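Local coordinates for protein MHC class I antigen (PDB 5H5Z) that probably presents peptides to T cells, holding a bound peptide in the groove of its alpha 1 and alpha 2 domains in complex with beta-2-microglobulin, at residues H3-Y7 with W163-V168; M40-P44 with W58-T62. One frame throughout, in Å; residues are numbered along the deposited sequence.

Contact 1: residues H3-Y7 with W163-V168; sequences HSLKY and WLKKYV
Leu5 and Leu164 form the middle of an apolar seam between strand 3-7 and helix 163-168. Leu5 CB lies 4.0 Å from Leu164 CD1. That same methyl also presses on the strand backbone, 3.6 Å from Ser4 C. The other branch, CD2, reaches His3 O. With CG anti to the backbone N (chi1 174°), the fork of Leu164 faces the strand, and its two methyls touch successive peptide units. Leu5 forks against Tyr167: both of its methyls meet CE2, and CD2 comes in at the ring edge, 3.9 Å from Tyr167 CE2.

The strand belongs to the floor of the peptide-binding groove, and the helix is part of the alpha 2 wall. Their short axes run at 115° to each other, 8.4 Å apart at closest approach.

At the His3 end the contact turns to a ring. Val168 CG1 sits over one face of the His3 ring in a CH-pi contact, 4.0 Å from the ring centroid. Val168 CG2 lies beside the root of the same side chain, 3.7 Å from His3 CG. A hydrogen bond from ND1 to Asp28 helps fix the turn of this ring.

No hydrogen bond joins the two segments. The hydroxyls of Tyr7 and Tyr167 approach each other, with OH to OH at 4.1 Å, but each bonds to the backbone of the bound peptide. Tyr167 OH also bonds to Tyr57 OH.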
loop_
_atom_site.group_PDB
_atom_site.type_symbol
_atom_site.label_atom_id
_atom_site.label_comp_id
_atom_site.label_asym_id
_atom_site.label_seq_id
_atom_site.Cartn_x
_atom_site.Cartn_y
_atom_site.Cartn_z
ATOM N N HIS A 3 -7.387 -8.861 12.846
ATOM C CA HIS A 3 -7.895 -8.328 11.593
ATOM C C HIS A 3 -8.230 -6.874 11.780
ATOM O O HIS A 3 -8.435 -6.423 12.911
ATOM C CB HIS A 3 -9.131 -9.095 11.118
ATOM C CG HIS A 3 -8.871 -10.545 10.855
ATOM N ND1 HIS A 3 -8.120 -10.985 9.785
ATOM C CD2 HIS A 3 -9.241 -11.655 11.536
ATOM C CE1 HIS A 3 -8.044 -12.304 9.816
ATOM N NE2 HIS A 3 -8.716 -12.734 10.868
ATOM N N SER A 4 -8.282 -6.142 10.672
ATOM C CA SER A 4 -8.556 -4.710 10.721
ATOM C C SER A 4 -9.470 -4.255 9.596
ATOM O O SER A 4 -9.481 -4.840 8.509
ATOM C CB SER A 4 -7.245 -3.918 10.660
ATOM O OG SER A 4 -6.627 -4.079 9.394
ATOM N N LEU A 5 -10.229 -3.197 9.876
ATOM C CA LEU A 5 -11.047 -2.504 8.894
ATOM C C LEU A 5 -10.598 -1.048 8.892
ATOM O O LEU A 5 -10.513 -0.425 9.956
ATOM C CB LEU A 5 -12.540 -2.612 9.261
ATOM C CG LEU A 5 -13.543 -1.754 8.475
ATOM C CD1 LEU A 5 -13.517 -2.030 6.976
ATOM C CD2 LEU A 5 -14.960 -1.916 9.027
ATOM N N LYS A 6 -10.287 -0.515 7.710
ATOM C CA LYS A 6 -9.789 0.858 7.589
ATOM C C LYS A 6 -10.373 1.570 6.380
ATOM O O LYS A 6 -10.573 0.970 5.316
ATOM C CB LYS A 6 -8.256 0.889 7.468
ATOM C CG LYS A 6 -7.494 0.235 8.607
ATOM C CD LYS A 6 -6.012 0.174 8.281
ATOM C CE LYS A 6 -5.204 -0.476 9.390
ATOM N NZ LYS A 6 -3.776 -0.555 8.969
ATOM N N TYR A 7 -10.639 2.857 6.556
ATOM C CA TYR A 7 -11.048 3.713 5.454
ATOM C C TYR A 7 -10.042 4.831 5.290
ATOM O O TYR A 7 -9.564 5.393 6.274
ATOM C CB TYR A 7 -12.462 4.260 5.684
ATOM C CG TYR A 7 -13.501 3.179 5.545
ATOM C CD1 TYR A 7 -14.018 2.846 4.297
ATOM C CD2 TYR A 7 -13.949 2.467 6.658
ATOM C CE1 TYR A 7 -14.967 1.844 4.155
ATOM C CE2 TYR A 7 -14.893 1.459 6.527
ATOM C CZ TYR A 7 -15.398 1.154 5.272
ATOM O OH TYR A 7 -16.331 0.152 5.130
ATOM N N TRP A 163 -19.050 -4.721 11.855
ATOM C CA TRP A 163 -18.884 -4.930 10.422
ATOM C C TRP A 163 -17.598 -5.679 10.089
ATOM O O TRP A 163 -17.599 -6.542 9.211
ATOM C CB TRP A 163 -18.982 -3.605 9.659
ATOM C CG TRP A 163 -20.407 -3.199 9.442
ATOM C CD1 TRP A 163 -21.120 -2.291 10.162
ATOM C CD2 TRP A 163 -21.295 -3.716 8.448
ATOM N NE1 TRP A 163 -22.409 -2.204 9.678
ATOM C CE2 TRP A 163 -22.541 -3.070 8.623
ATOM C CE3 TRP A 163 -21.158 -4.661 7.421
ATOM C CZ2 TRP A 163 -23.645 -3.335 7.805
ATOM C CZ3 TRP A 163 -22.261 -4.927 6.609
ATOM C CH2 TRP A 163 -23.486 -4.263 6.807
ATOM N N LEU A 164 -16.508 -5.358 10.787
ATOM C CA LEU A 164 -15.269 -6.107 10.608
ATOM C C LEU A 164 -15.516 -7.605 10.813
ATOM O O LEU A 164 -15.119 -8.426 9.985
ATOM C CB LEU A 164 -14.172 -5.596 11.548
ATOM C CG LEU A 164 -12.864 -6.397 11.562
ATOM C CD1 LEU A 164 -12.235 -6.518 10.176
ATOM C CD2 LEU A 164 -11.884 -5.782 12.544
ATOM N N LYS A 165 -16.198 -7.956 11.899
ATOM C CA LYS A 165 -16.543 -9.360 12.159
ATOM C C LYS A 165 -17.308 -10.013 10.992
ATOM O O LYS A 165 -17.024 -11.164 10.618
ATOM C CB LYS A 165 -17.305 -9.502 13.482
ATOM C CG LYS A 165 -16.433 -9.262 14.711
ATOM C CD LYS A 165 -17.237 -9.278 16.001
ATOM C CE LYS A 165 -16.320 -9.081 17.199
ATOM N NZ LYS A 165 -17.070 -8.688 18.422
ATOM N N LYS A 166 -18.258 -9.279 10.413
ATOM C CA LYS A 166 -18.993 -9.752 9.238
ATOM C C LYS A 166 -18.067 -9.975 8.042
ATOM O O LYS A 166 -18.158 -11.008 7.376
ATOM C CB LYS A 166 -20.125 -8.787 8.856
ATOM C CG LYS A 166 -21.330 -8.776 9.781
ATOM C CD LYS A 166 -22.234 -7.603 9.422
ATOM C CE LYS A 166 -23.701 -7.975 9.491
ATOM N NZ LYS A 166 -24.099 -8.914 8.402
ATOM N N TYR A 167 -17.178 -9.009 7.780
ATOM C CA TYR A 167 -16.246 -9.092 6.651
ATOM C C TYR A 167 -15.277 -10.258 6.794
ATOM O O TYR A 167 -14.968 -10.939 5.810
ATOM C CB TYR A 167 -15.460 -7.779 6.470
ATOM C CG TYR A 167 -16.322 -6.552 6.219
ATOM C CD1 TYR A 167 -17.549 -6.653 5.546
ATOM C CD2 TYR A 167 -15.903 -5.288 6.636
ATOM C CE1 TYR A 167 -18.334 -5.535 5.311
ATOM C CE2 TYR A 167 -16.692 -4.156 6.410
ATOM C CZ TYR A 167 -17.901 -4.289 5.745
ATOM O OH TYR A 167 -18.685 -3.182 5.505
ATOM N N VAL A 168 -14.806 -10.488 8.019
ATOM C CA VAL A 168 -13.873 -11.583 8.297
ATOM C C VAL A 168 -14.543 -12.925 7.991
ATOM O O VAL A 168 -13.923 -13.795 7.385
ATOM C CB VAL A 168 -13.297 -11.520 9.733
ATOM C CG1 VAL A 168 -12.462 -12.757 10.053
ATOM C CG2 VAL A 168 -12.435 -10.274 9.895
#

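Contact 2: residues M40-P44 with W58-T62; sequences MKAVP and WDRQT
The alpha 1 helix of the peptide-binding groove rests here on the chain that leads into edge strand 43-44 of the floor. Trp58 and Thr62, one helical turn apart, carry most of the helix side. Pro44 packs over one face of the Trp58 indole. Its CD stands 3.9 Å from the centroid of the five-membered ring, 23° off the normal, a CH-pi contact. Pro44 CB comes 3.5 Å from Trp58 CZ2. The backbone between Val43 and Pro44 covers the same face, with Val43 C towards the six-membered ring. Trp58 CG is anti to the carbonyl carbon (chi1 -69°), and the indole extends from the helix along the 42-44 backbone.

Ala42 points its methyl into the angle between helix and indole. Ala42 CB lies 3.8 Å from Trp58 CE3, and the same methyl meets Gln61 CG. Beyond that point the Gln61 amide leaves the contact, and OE1 bonds to the backbone of the bound peptide.

Thr62 supplies the polar link. Ala42 N donates to Thr62 OG1 at 3.0 Å, nearly straight at 165°. The hydroxyl in turn donates to Trp58 O at 2.9 Å. Trp58 O also accepts the helical bond from Thr62 N, which arrives from the opposite face of the carbonyl plane. The hydroxyl thus links the Ala42 amide to a helix carbonyl, and its rotation is set by both bonds. Thr62 CG2, the other branch, lies further back along the segment and touches Met40 O.

Such packing of a helix over the outer strand of the floor belongs to the alpha 1 half of the MHC class I groove.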
loop_
_atom_site.group_PDB
_atom_site.type_symbol
_atom_site.label_atom_id
_atom_site.label_comp_id
_atom_site.label_asym_id
_atom_site.label_seq_id
_atom_site.Cartn_x
_atom_site.Cartn_y
_atom_site.Cartn_z
ATOM N N MET A 40 -19.535 8.938 -8.453
ATOM C CA MET A 40 -20.493 9.098 -7.346
ATOM C C MET A 40 -21.114 7.777 -6.898
ATOM O O MET A 40 -22.267 7.741 -6.455
ATOM C CB MET A 40 -21.594 10.118 -7.689
ATOM C CG MET A 40 -21.132 11.562 -7.715
ATOM S SD MET A 40 -20.629 12.197 -6.100
ATOM C CE MET A 40 -20.550 13.946 -6.478
ATOM N N LYS A 41 -20.349 6.694 -7.017
ATOM C CA LYS A 41 -20.854 5.363 -6.699
ATOM C C LYS A 41 -19.814 4.555 -5.940
ATOM O O LYS A 41 -18.654 4.492 -6.346
ATOM C CB LYS A 41 -21.293 4.617 -7.974
ATOM C CG LYS A 41 -22.447 5.270 -8.739
ATOM C CD LYS A 41 -23.768 5.239 -7.966
ATOM C CE LYS A 41 -24.790 6.239 -8.512
ATOM N NZ LYS A 41 -24.798 7.583 -7.841
ATOM N N ALA A 42 -20.231 3.963 -4.825
ATOM C CA ALA A 42 -19.382 3.034 -4.082
ATOM C C ALA A 42 -19.510 1.649 -4.700
ATOM O O ALA A 42 -20.628 1.166 -4.939
ATOM C CB ALA A 42 -19.777 2.997 -2.616
ATOM N N VAL A 43 -18.370 1.009 -4.949
ATOM C CA VAL A 43 -18.338 -0.286 -5.642
ATOM C C VAL A 43 -17.461 -1.335 -4.937
ATOM O O VAL A 43 -16.468 -0.982 -4.277
ATOM C CB VAL A 43 -17.891 -0.141 -7.123
ATOM C CG1 VAL A 43 -18.929 0.626 -7.933
ATOM C CG2 VAL A 43 -16.526 0.527 -7.222
ATOM N N PRO A 44 -17.825 -2.628 -5.081
ATOM C CA PRO A 44 -17.063 -3.739 -4.507
ATOM C C PRO A 44 -15.727 -3.943 -5.208
ATOM O O PRO A 44 -15.617 -3.695 -6.409
ATOM C CB PRO A 44 -17.965 -4.953 -4.761
ATOM C CG PRO A 44 -18.806 -4.568 -5.930
ATOM C CD PRO A 44 -19.057 -3.101 -5.749
ATOM N N TRP A 58 -24.663 -1.304 -1.016
ATOM C CA TRP A 58 -23.913 -0.344 -1.825
ATOM C C TRP A 58 -24.638 0.990 -1.991
ATOM O O TRP A 58 -23.993 2.036 -2.002
ATOM C CB TRP A 58 -23.488 -0.967 -3.159
ATOM C CG TRP A 58 -22.437 -2.023 -2.949
ATOM C CD1 TRP A 58 -22.564 -3.371 -3.156
ATOM C CD2 TRP A 58 -21.111 -1.819 -2.448
ATOM N NE1 TRP A 58 -21.391 -4.012 -2.831
ATOM C CE2 TRP A 58 -20.482 -3.084 -2.396
ATOM C CE3 TRP A 58 -20.387 -0.687 -2.051
ATOM C CZ2 TRP A 58 -19.166 -3.249 -1.949
ATOM C CZ3 TRP A 58 -19.074 -0.852 -1.618
ATOM C CH2 TRP A 58 -18.479 -2.125 -1.568
ATOM N N ASP A 59 -25.968 0.964 -2.062
ATOM C CA ASP A 59 -26.738 2.211 -2.095
ATOM C C ASP A 59 -26.508 3.027 -0.823
ATOM O O ASP A 59 -26.370 4.253 -0.882
ATOM C CB ASP A 59 -28.235 1.942 -2.305
ATOM C CG ASP A 59 -28.542 1.366 -3.682
ATOM O OD1 ASP A 59 -27.683 1.457 -4.586
ATOM O OD2 ASP A 59 -29.647 0.817 -3.864
ATOM N N ARG A 60 -26.464 2.336 0.316
ATOM C CA ARG A 60 -26.210 2.973 1.607
ATOM C C ARG A 60 -24.789 3.520 1.697
ATOM O O ARG A 60 -24.583 4.638 2.177
ATOM C CB ARG A 60 -26.504 2.007 2.762
ATOM C CG ARG A 60 -27.889 2.215 3.356
ATOM C CD ARG A 60 -28.514 0.942 3.910
ATOM N NE ARG A 60 -29.931 1.162 4.192
ATOM C CZ ARG A 60 -30.902 1.080 3.280
ATOM N NH1 ARG A 60 -30.610 0.762 2.020
ATOM N NH2 ARG A 60 -32.163 1.316 3.623
ATOM N N GLN A 61 -23.823 2.743 1.212
ATOM C CA GLN A 61 -22.426 3.178 1.209
ATOM C C GLN A 61 -22.213 4.382 0.285
ATOM O O GLN A 61 -21.498 5.324 0.637
ATOM C CB GLN A 61 -21.487 2.026 0.835
ATOM C CG GLN A 61 -20.020 2.330 1.086
ATOM C CD GLN A 61 -19.752 2.732 2.524
ATOM O OE1 GLN A 61 -19.605 1.882 3.407
ATOM N NE2 GLN A 61 -19.697 4.039 2.767
ATOM N N THR A 62 -22.847 4.338 -0.885
ATOM C CA THR A 62 -22.839 5.444 -1.835
ATOM C C THR A 62 -23.380 6.721 -1.180
ATOM O O THR A 62 -22.779 7.791 -1.305
ATOM C CB THR A 62 -23.660 5.098 -3.099
ATOM O OG1 THR A 62 -23.014 4.034 -3.813
ATOM C CG2 THR A 62 -23.801 6.305 -4.022
#

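From the N terminus, strand 3-13 comes first, and its 3-7 part is one side of contact 1. The chain then runs through strands 21-27 and 30-36 to residues 40-44. Thirteen residues, including the short helix 47-50 and the start of helix 55-82, lead to 58-62, which closes contact 2. The chain goes on through the other floor strands to helix 148-170, and 163-168 closes the much longer loop of contact 1. Contact 2 is nested inside that loop. Contact 1 ties the alpha 2 helix to a central floor strand, and contact 2 ties the alpha 1 helix to the sheet edge. Their centres lie about 17 Å apart, and Tyr7 packs against Gln61 between them.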